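PDB 6H8N: peptidoglycan-N-acetylmuramic acid deacetylase PdaC from Bacillus subtilis subsp. subtilis str. 168, which removes acetyl groups from N-acetylmuramic acid residues of peptidoglycan, conferring resistance to lysozyme, and also deacylates chitin oligomers such as GlcNAc4 and GlcNAc5. Local coordinates for residues D18-P22 against R47-E53; A23-I28 against D160-A166; A39-V43 against T103-P107. The protein carries 1 engineered substitution. All coordinates share one frame. Residue numbers count along the deposited sequence, not the author numbering.

All three contacts lie in the C-terminal polysaccharide deacetylase (NodB homology) domain. Their first segments follow one another as the loop after strand 11-17, helix 22-35 and strand 40-43. The second segment of contact 1 (47-53) follows strand 40-43 directly, while those of contact 3 (103-107) and contact 2 (160-166) come from farther along the chain. Contacts 1 and 2, centres about 12 Å apart, meet at the zinc-binding loop. Contact 3 lies deeper, about 14 Å from contact 1 and 17 Å from contact 2 between centres; F41 packs on T25, I28 and D160. Together they tie metal ligand D18 and the segment after the presumed proton donor H159 to one sheet and helix 22-35.

Contact 1: residues D18-P22 against R47-E53; sequences DGPNP and RVQYYPE. With ZN (zinc ion), chain C.
R47 reaches across with one nitrogen: its NH1 donates to P20 O (3.0 Å, angle 162°) and to N21 OD1 (3.1 Å, 137°). The arginine is extended as far as NE (chi1 -82°, chi2 and chi3 t), with chi4 -88° turning the guanidinium; its CD lies 3.2 Å from D18 O. A water continues the link, donating to D18 O at 2.8 Å and accepting a weak bond from R47 NE at 3.2 Å. The amide of N21 (chi1 t) is used at both ends, since its ND2 bonds T24 OG1 in the first turn of helix 22-35. D18 turns away from 47-53 to the metal, with OD1 1.9 Å from the zinc.

The loop has unusual backbone geometry: D18 has positive phi (105°), and the G19-P20 peptide is cis. P20 and R47 are the nearest CA pair, 5.8 Å apart. The P20 ring packs along the helix, with CD 3.7 Å from R47 CB and 4.0 Å from V48 CG2, and CG 4.0 Å from Y51 CB. Y51 (chi1 m) sits between helices 45-50 and 52-60. P22, the first residue of helix 22-35, covers one face of its ring in a CH-pi contact: P22 CD is 3.3 Å from the centroid, 6° off the normal.

H68 and H72 complete the protein ligands of the zinc. The sequence DGP following S17, the engineered residue at the presumed proton-acceptor position, is the end of the first conserved motif (TFDDGP) of the polysaccharide deacetylase family, whose two aspartates supply the base and a metal ligand.

Contact 2: residues A23-I28 against D160-A166; sequences ATTNQI and DIYRTSA
D160 leaves strand 155-159 with CB toward helix 22-35 and chi1 near +60°. Its backbone O accepts a hydrogen bond from T24 OG1 (2.7 Å, T24 chi1 p), and its OD2 lies 2.7 Å from T25 OG1; T25 and D160 have CA atoms 5.8 Å apart. I28 CD1 closes on D160 CB at 3.5 Å, while D160 OD1 takes a weak hydrogen bond from G19 N. I161 and Y162 direct CB away from the helix, although I161 CA stays 3.6 Å from T24 OG1 and Y162 O lies 3.7 Å from T24 CG2. Y162 is the N-cap residue of helix 163-178, whose first turn includes A166 N to Y162 O (3.0 Å). The R163 side chain bends back so that NH1 and NH2 each make a weak hydrogen bond to Q27 OE1 (2.7 Å); D167 binds both R163 NH2 and Q27 NE2. A166 packs its CB 4.0 Å from T24 CB and from I28 CG1, the T24-A166 CA distance being 5.5 Å. A water bridges A166 O (2.8 Å) and, weakly, Q27 NE2 (3.4 Å). D160 directly follows H159, the presumed proton donor, which ends the LIH sequence, the fifth (LxH) motif of this deacetylase family.

Contact 3: residues A39-V43 against T103-P107; sequences ATFFV and TLVRP
A cation-pi stack dominates this buried contact. The guanidinium of R106 lies flat over one face of the F42 ring, with centres 3.9 Å apart and planes at 20°. R106 gets there with chi1 and chi2 t and chi3 turned to -80°, which lays the rest of the chain along the ring too: R106 CD is 4.1 Å from the ring centroid, 22° off the normal, in a CH-pi contact, and R106 CB comes to 3.4 Å from F42 CD1. F42 itself has chi1 -71° and chi2 -86°.

Apolar packing extends the contact toward L104, whose CB is 3.9 Å from F42 CE1. L104 CD1 reaches T40 CG2 at 4.2 Å. T40 and F42, two apart on the strand 40-43, send CB toward 103-107, whereas F41 between them sends its own away; L104 and R106 likewise point toward 39-43 with V105 turned away.

No hydrogen bond joins the two segments. F42 and R106 are the nearest pair at 6.7 Å between CA atoms. The polar end of R106 is instead held from elsewhere: NE by A125 O, NH1 by T15 OG1 and by the OG of the engineered S17, and NH2 weakly by L126 O, while R106 O accepts from ND1 of the zinc ligand H68. R106 and P107 start the RPPY sequence, the third conserved motif of the family.

Strand 40-43 is flanked by parallel strands 11-17 and 64-67, with F41 facing helix 22-35; strand 104-105 pairs in parallel with 123-124, and L104 of this strand and R106 just after it meet the F42 side of the main sheet.

Contact 1: residues D18-P22 against R47-E53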
loop_
_atom_site.group_PDB
_atom_site.type_symbol
_atom_site.label_atom_id
_atom_site.label_comp_id
_atom_site.label_asym_id
_atom_site.label_seq_id
_atom_site.Cartn_x
_atom_site.Cartn_y
_atom_site.Cartn_z
ATOM N N ASP A 18 -5.096 5.342 -3.767
ATOM C CA ASP A 18 -5.949 6.400 -4.330
ATOM C C ASP A 18 -6.399 7.438 -3.322
ATOM O O ASP A 18 -6.963 8.457 -3.724
ATOM C CB ASP A 18 -7.181 5.895 -5.090
ATOM C CG ASP A 18 -6.836 5.116 -6.311
ATOM O OD1 ASP A 18 -5.684 5.165 -6.747
ATOM O OD2 ASP A 18 -7.740 4.389 -6.803
ATOM N N GLY A 19 -6.133 7.225 -2.048
ATOM C CA GLY A 19 -6.456 8.209 -1.025
ATOM C C GLY A 19 -5.346 9.249 -0.916
ATOM O O GLY A 19 -4.428 9.294 -1.737
ATOM N N PRO A 20 -5.382 10.071 0.132
ATOM C CA PRO A 20 -6.346 9.982 1.234
ATOM C C PRO A 20 -7.731 10.482 0.888
ATOM O O PRO A 20 -7.920 11.374 0.056
ATOM C CB PRO A 20 -5.740 10.899 2.297
ATOM C CG PRO A 20 -4.892 11.847 1.542
ATOM C CD PRO A 20 -4.342 11.078 0.395
ATOM N N ASN A 21 -8.719 9.894 1.557
ATOM C CA ASN A 21 -10.102 10.348 1.502
ATOM C C ASN A 21 -10.622 10.200 2.920
ATOM O O ASN A 21 -10.934 9.078 3.344
ATOM C CB ASN A 21 -10.902 9.477 0.541
ATOM C CG ASN A 21 -12.288 9.970 0.367
ATOM O OD1 ASN A 21 -12.486 11.150 0.135
ATOM N ND2 ASN A 21 -13.273 9.090 0.506
ATOM N N PRO A 22 -10.722 11.285 3.691
ATOM C CA PRO A 22 -11.003 11.116 5.132
ATOM C C PRO A 22 -12.119 10.141 5.473
ATOM O O PRO A 22 -11.924 9.276 6.331
ATOM C CB PRO A 22 -11.279 12.550 5.588
ATOM C CG PRO A 22 -10.391 13.373 4.719
ATOM C CD PRO A 22 -10.401 12.689 3.367
ATOM N N ARG A 47 -4.526 14.600 -3.584
ATOM C CA ARG A 47 -5.324 14.343 -2.388
ATOM C C ARG A 47 -4.560 14.606 -1.097
ATOM O O ARG A 47 -5.162 15.025 -0.104
ATOM C CB ARG A 47 -5.887 12.919 -2.397
ATOM C CG ARG A 47 -7.152 12.824 -3.238
ATOM C CD ARG A 47 -7.815 11.455 -3.176
ATOM N NE ARG A 47 -9.156 11.505 -3.722
ATOM C CZ ARG A 47 -10.248 11.801 -3.031
ATOM N NH1 ARG A 47 -10.204 12.006 -1.739
ATOM N NH2 ARG A 47 -11.423 11.834 -3.650
ATOM N N VAL A 48 -3.248 14.356 -1.070
ATOM C CA VAL A 48 -2.439 14.787 0.061
ATOM C C VAL A 48 -2.581 16.292 0.258
ATOM O O VAL A 48 -2.710 16.772 1.385
ATOM C CB VAL A 48 -0.970 14.359 -0.131
ATOM C CG1 VAL A 48 -0.091 14.985 0.909
ATOM C CG2 VAL A 48 -0.849 12.861 -0.107
ATOM N N GLN A 49 -2.555 17.049 -0.840
ATOM C CA GLN A 49 -2.684 18.499 -0.755
ATOM C C GLN A 49 -4.039 18.891 -0.185
ATOM O O GLN A 49 -4.128 19.811 0.631
ATOM C CB GLN A 49 -2.469 19.117 -2.135
ATOM C CG GLN A 49 -2.387 20.642 -2.133
ATOM C CD GLN A 49 -1.911 21.168 -3.468
ATOM O OE1 GLN A 49 -0.843 21.794 -3.558
ATOM N NE2 GLN A 49 -2.656 20.886 -4.514
ATOM N N TYR A 50 -5.103 18.182 -0.567
ATOM C CA TYR A 50 -6.427 18.465 -0.031
ATOM C C TYR A 50 -6.566 18.063 1.426
ATOM O O TYR A 50 -7.318 18.705 2.176
ATOM C CB TYR A 50 -7.489 17.708 -0.832
ATOM C CG TYR A 50 -7.837 18.280 -2.202
ATOM C CD1 TYR A 50 -8.131 19.612 -2.379
ATOM C CD2 TYR A 50 -7.854 17.458 -3.333
ATOM C CE1 TYR A 50 -8.470 20.117 -3.648
ATOM C CE2 TYR A 50 -8.176 17.953 -4.592
ATOM C CZ TYR A 50 -8.482 19.287 -4.740
ATOM O OH TYR A 50 -8.816 19.804 -5.983
ATOM N N TYR A 51 -5.877 16.993 1.846
ATOM C CA TYR A 51 -6.147 16.316 3.115
ATOM C C TYR A 51 -4.852 16.039 3.874
ATOM O O TYR A 51 -4.548 14.888 4.223
ATOM C CB TYR A 51 -6.888 15.011 2.831
ATOM C CG TYR A 51 -8.236 15.182 2.153
ATOM C CD1 TYR A 51 -9.248 15.910 2.762
ATOM C CD2 TYR A 51 -8.499 14.605 0.925
ATOM C CE1 TYR A 51 -10.488 16.044 2.158
ATOM C CE2 TYR A 51 -9.735 14.737 0.322
ATOM C CZ TYR A 51 -10.723 15.455 0.959
ATOM O OH TYR A 51 -11.972 15.589 0.389
ATOM N N PRO A 52 -4.080 17.079 4.181
ATOM C CA PRO A 52 -2.769 16.860 4.821
ATOM C C PRO A 52 -2.883 16.198 6.179
ATOM O O PRO A 52 -1.993 15.424 6.581
ATOM C CB PRO A 52 -2.196 18.280 4.927
ATOM C CG PRO A 52 -3.410 19.192 4.884
ATOM C CD PRO A 52 -4.337 18.502 3.928
ATOM N N GLU A 53 -3.968 16.478 6.913
ATOM C CA GLU A 53 -4.166 15.863 8.224
ATOM C C GLU A 53 -4.193 14.342 8.148
ATOM O O GLU A 53 -3.783 13.659 9.096
ATOM C CB GLU A 53 -5.493 16.360 8.830
ATOM C CG GLU A 53 -6.793 15.932 8.075
ATOM C CD GLU A 53 -7.137 16.778 6.818
ATOM O OE1 GLU A 53 -6.410 17.731 6.423
ATOM O OE2 GLU A 53 -8.196 16.464 6.230
HETATM ZN ZN ZN C . -4.857 4.224 -8.243
HETATM O O HOH W 1 -8.761 9.095 -5.833
#

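Contact 2: residues A23-I28 against D160-A166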
loop_
_atom_site.group_PDB
_atom_site.type_symbol
_atom_site.label_atom_id
_atom_site.label_comp_id
_atom_site.label_asym_id
_atom_site.label_seq_id
_atom_site.Cartn_x
_atom_site.Cartn_y
_atom_site.Cartn_z
ATOM N N ALA A 23 -13.275 10.237 4.814
ATOM C CA ALA A 23 -14.411 9.432 5.227
ATOM C C ALA A 23 -14.094 7.947 5.165
ATOM O O ALA A 23 -14.547 7.177 6.021
ATOM C CB ALA A 23 -15.628 9.764 4.372
ATOM N N THR A 24 -13.331 7.516 4.164
ATOM C CA THR A 24 -13.009 6.105 4.015
ATOM C C THR A 24 -11.644 5.764 4.608
ATOM O O THR A 24 -11.521 4.782 5.349
ATOM C CB THR A 24 -13.079 5.709 2.540
ATOM O OG1 THR A 24 -12.300 6.624 1.765
ATOM C CG2 THR A 24 -14.505 5.767 2.038
ATOM N N THR A 25 -10.623 6.583 4.348
ATOM C CA THR A 25 -9.297 6.325 4.893
ATOM C C THR A 25 -9.301 6.319 6.411
ATOM O O THR A 25 -8.649 5.472 7.029
ATOM C CB THR A 25 -8.303 7.357 4.360
ATOM O OG1 THR A 25 -8.379 7.401 2.928
ATOM C CG2 THR A 25 -6.879 7.027 4.807
ATOM N N ASN A 26 -10.032 7.248 7.046
ATOM C CA ASN A 26 -10.038 7.268 8.513
ATOM C C ASN A 26 -10.677 6.014 9.097
ATOM O O ASN A 26 -10.269 5.534 10.159
ATOM C CB ASN A 26 -10.754 8.498 9.061
ATOM C CG ASN A 26 -9.931 9.750 8.956
ATOM O OD1 ASN A 26 -8.698 9.723 9.056
ATOM N ND2 ASN A 26 -10.610 10.874 8.827
ATOM N N GLN A 27 -11.712 5.495 8.438
ATOM C CA GLN A 27 -12.331 4.260 8.897
ATOM C C GLN A 27 -11.342 3.102 8.828
ATOM O O GLN A 27 -11.246 2.297 9.760
ATOM C CB GLN A 27 -13.568 3.991 8.037
ATOM C CG GLN A 27 -14.393 2.829 8.493
ATOM C CD GLN A 27 -15.505 2.486 7.522
ATOM O OE1 GLN A 27 -16.184 3.360 6.985
ATOM N NE2 GLN A 27 -15.698 1.210 7.310
ATOM N N ILE A 28 -10.559 3.029 7.742
ATOM C CA ILE A 28 -9.560 1.979 7.600
ATOM C C ILE A 28 -8.471 2.137 8.651
ATOM O O ILE A 28 -8.044 1.161 9.275
ATOM C CB ILE A 28 -9.002 1.999 6.168
ATOM C CG1 ILE A 28 -10.097 1.572 5.175
ATOM C CG2 ILE A 28 -7.761 1.110 6.035
ATOM C CD1 ILE A 28 -9.812 1.930 3.740
ATOM N N ASP A 160 -8.840 2.846 -1.331
ATOM C CA ASP A 160 -9.448 3.388 -0.100
ATOM C C ASP A 160 -10.254 4.648 -0.342
ATOM O O ASP A 160 -10.207 5.570 0.478
ATOM C CB ASP A 160 -8.430 3.597 1.040
ATOM C CG ASP A 160 -7.323 4.593 0.711
ATOM O OD1 ASP A 160 -6.711 4.462 -0.359
ATOM O OD2 ASP A 160 -7.044 5.484 1.573
ATOM N N ILE A 161 -11.013 4.702 -1.433
ATOM C CA ILE A 161 -11.851 5.843 -1.768
ATOM C C ILE A 161 -13.329 5.484 -1.868
ATOM O O ILE A 161 -14.146 6.362 -2.161
ATOM C CB ILE A 161 -11.361 6.521 -3.063
ATOM C CG1 ILE A 161 -11.361 5.543 -4.236
ATOM C CG2 ILE A 161 -9.964 7.089 -2.829
ATOM C CD1 ILE A 161 -11.178 6.226 -5.582
ATOM N N TYR A 162 -13.695 4.224 -1.671
ATOM C CA TYR A 162 -15.074 3.775 -1.790
ATOM C C TYR A 162 -15.585 3.278 -0.445
ATOM O O TYR A 162 -14.876 2.567 0.274
ATOM C CB TYR A 162 -15.193 2.639 -2.802
ATOM C CG TYR A 162 -14.621 2.972 -4.164
ATOM C CD1 TYR A 162 -15.154 3.997 -4.930
ATOM C CD2 TYR A 162 -13.550 2.257 -4.680
ATOM C CE1 TYR A 162 -14.632 4.293 -6.188
ATOM C CE2 TYR A 162 -13.025 2.551 -5.932
ATOM C CZ TYR A 162 -13.568 3.571 -6.674
ATOM O OH TYR A 162 -13.032 3.850 -7.910
ATOM N N ARG A 163 -16.838 3.614 -0.133
ATOM C CA ARG A 163 -17.447 3.134 1.101
ATOM C C ARG A 163 -17.407 1.611 1.193
ATOM O O ARG A 163 -17.102 1.058 2.260
ATOM C CB ARG A 163 -18.882 3.651 1.186
ATOM C CG ARG A 163 -19.679 3.144 2.378
ATOM C CD ARG A 163 -19.905 4.233 3.419
ATOM N NE ARG A 163 -18.663 4.890 3.827
ATOM C CZ ARG A 163 -17.709 4.312 4.553
ATOM N NH1 ARG A 163 -16.613 4.991 4.888
ATOM N NH2 ARG A 163 -17.842 3.052 4.940
ATOM N N THR A 164 -17.745 0.911 0.108
ATOM C CA THR A 164 -17.738 -0.548 0.135
ATOM C C THR A 164 -16.338 -1.093 0.361
ATOM O O THR A 164 -16.183 -2.172 0.939
ATOM C CB THR A 164 -18.366 -1.146 -1.136
ATOM O OG1 THR A 164 -17.942 -0.420 -2.291
ATOM C CG2 THR A 164 -19.882 -1.101 -1.073
ATOM N N SER A 165 -15.313 -0.393 -0.118
ATOM C CA SER A 165 -13.930 -0.809 0.106
ATOM C C SER A 165 -13.526 -0.632 1.561
ATOM O O SER A 165 -12.851 -1.494 2.124
ATOM C CB SER A 165 -12.999 -0.017 -0.812
ATOM O OG SER A 165 -13.233 -0.372 -2.150
ATOM N N ALA A 166 -13.905 0.477 2.187
ATOM C CA ALA A 166 -13.580 0.660 3.595
ATOM C C ALA A 166 -14.305 -0.366 4.452
ATOM O O ALA A 166 -13.731 -0.938 5.383
ATOM C CB ALA A 166 -13.923 2.078 4.036
HETATM O O HOH W 2 -12.470 0.207 7.648
#

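Contact 3: residues A39-V43 against T103-P107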
loop_
_atom_site.group_PDB
_atom_site.type_symbol
_atom_site.label_atom_id
_atom_site.label_comp_id
_atom_site.label_asym_id
_atom_site.label_seq_id
_atom_site.Cartn_x
_atom_site.Cartn_y
_atom_site.Cartn_z
ATOM N N ALA A 39 -0.573 -0.978 7.597
ATOM C CA ALA A 39 -0.756 -1.119 6.162
ATOM C C ALA A 39 0.104 -0.086 5.449
ATOM O O ALA A 39 0.842 0.691 6.069
ATOM C CB ALA A 39 -2.227 -0.975 5.783
ATOM N N THR A 40 0.014 -0.100 4.123
ATOM C CA THR A 40 0.772 0.807 3.282
ATOM C C THR A 40 -0.213 1.537 2.385
ATOM O O THR A 40 -1.042 0.893 1.731
ATOM C CB THR A 40 1.777 0.040 2.408
ATOM O OG1 THR A 40 2.556 -0.818 3.249
ATOM C CG2 THR A 40 2.715 1.003 1.702
ATOM N N PHE A 41 -0.153 2.866 2.379
ATOM C CA PHE A 41 -1.081 3.721 1.647
ATOM C C PHE A 41 -0.322 4.370 0.505
ATOM O O PHE A 41 0.636 5.118 0.742
ATOM C CB PHE A 41 -1.668 4.778 2.584
ATOM C CG PHE A 41 -2.556 4.202 3.641
ATOM C CD1 PHE A 41 -2.031 3.677 4.805
ATOM C CD2 PHE A 41 -3.937 4.138 3.445
ATOM C CE1 PHE A 41 -2.873 3.099 5.769
ATOM C CE2 PHE A 41 -4.769 3.557 4.391
ATOM C CZ PHE A 41 -4.237 3.055 5.560
ATOM N N PHE A 42 -0.750 4.087 -0.723
ATOM C CA PHE A 42 -0.174 4.678 -1.923
ATOM C C PHE A 42 -1.067 5.845 -2.301
ATOM O O PHE A 42 -2.194 5.664 -2.781
ATOM C CB PHE A 42 -0.051 3.615 -3.008
ATOM C CG PHE A 42 1.018 2.613 -2.704
ATOM C CD1 PHE A 42 2.322 2.864 -3.067
ATOM C CD2 PHE A 42 0.732 1.444 -1.991
ATOM C CE1 PHE A 42 3.338 1.965 -2.755
ATOM C CE2 PHE A 42 1.745 0.540 -1.682
ATOM C CZ PHE A 42 3.042 0.803 -2.085
ATOM N N VAL A 43 -0.568 7.037 -2.040
ATOM C CA VAL A 43 -1.371 8.259 -2.008
ATOM C C VAL A 43 -1.168 9.068 -3.281
ATOM O O VAL A 43 -0.083 9.099 -3.881
ATOM C CB VAL A 43 -1.067 9.122 -0.757
ATOM C CG1 VAL A 43 -1.390 8.344 0.522
ATOM C CG2 VAL A 43 0.361 9.606 -0.749
ATOM N N THR A 103 9.905 5.896 -0.234
ATOM C CA THR A 103 10.819 5.112 -1.050
ATOM C C THR A 103 10.101 4.204 -2.030
ATOM O O THR A 103 10.734 3.727 -2.981
ATOM C CB THR A 103 11.726 4.252 -0.165
ATOM O OG1 THR A 103 10.922 3.373 0.595
ATOM C CG2 THR A 103 12.546 5.117 0.786
ATOM N N LEU A 104 8.798 3.991 -1.854
ATOM C CA LEU A 104 8.010 3.100 -2.692
ATOM C C LEU A 104 7.161 3.914 -3.650
ATOM O O LEU A 104 6.531 4.901 -3.253
ATOM C CB LEU A 104 7.074 2.240 -1.842
ATOM C CG LEU A 104 7.700 1.410 -0.728
ATOM C CD1 LEU A 104 6.614 0.733 0.089
ATOM C CD2 LEU A 104 8.643 0.390 -1.311
ATOM N N VAL A 105 7.104 3.477 -4.905
ATOM C CA VAL A 105 6.228 4.078 -5.897
ATOM C C VAL A 105 5.329 2.994 -6.473
ATOM O O VAL A 105 5.766 1.857 -6.690
ATOM C CB VAL A 105 7.025 4.806 -7.004
ATOM C CG1 VAL A 105 7.890 3.843 -7.806
ATOM C CG2 VAL A 105 6.094 5.613 -7.926
ATOM N N ARG A 106 4.071 3.347 -6.708
ATOM C CA ARG A 106 3.110 2.440 -7.329
ATOM C C ARG A 106 2.528 3.160 -8.536
ATOM O O ARG A 106 1.648 4.021 -8.386
ATOM C CB ARG A 106 2.037 2.037 -6.338
ATOM C CG ARG A 106 0.984 1.122 -6.920
ATOM C CD ARG A 106 0.064 0.601 -5.848
ATOM N NE ARG A 106 0.630 -0.514 -5.106
ATOM C CZ ARG A 106 -0.003 -1.148 -4.128
ATOM N NH1 ARG A 106 -1.209 -0.742 -3.735
ATOM N NH2 ARG A 106 0.561 -2.194 -3.548
ATOM N N PRO A 107 3.007 2.869 -9.743
ATOM C CA PRO A 107 2.509 3.579 -10.927
ATOM C C PRO A 107 1.037 3.285 -11.139
ATOM O O PRO A 107 0.629 2.122 -11.041
ATOM C CB PRO A 107 3.349 2.982 -12.060
ATOM C CG PRO A 107 4.641 2.587 -11.388
ATOM C CD PRO A 107 4.174 2.029 -10.052
#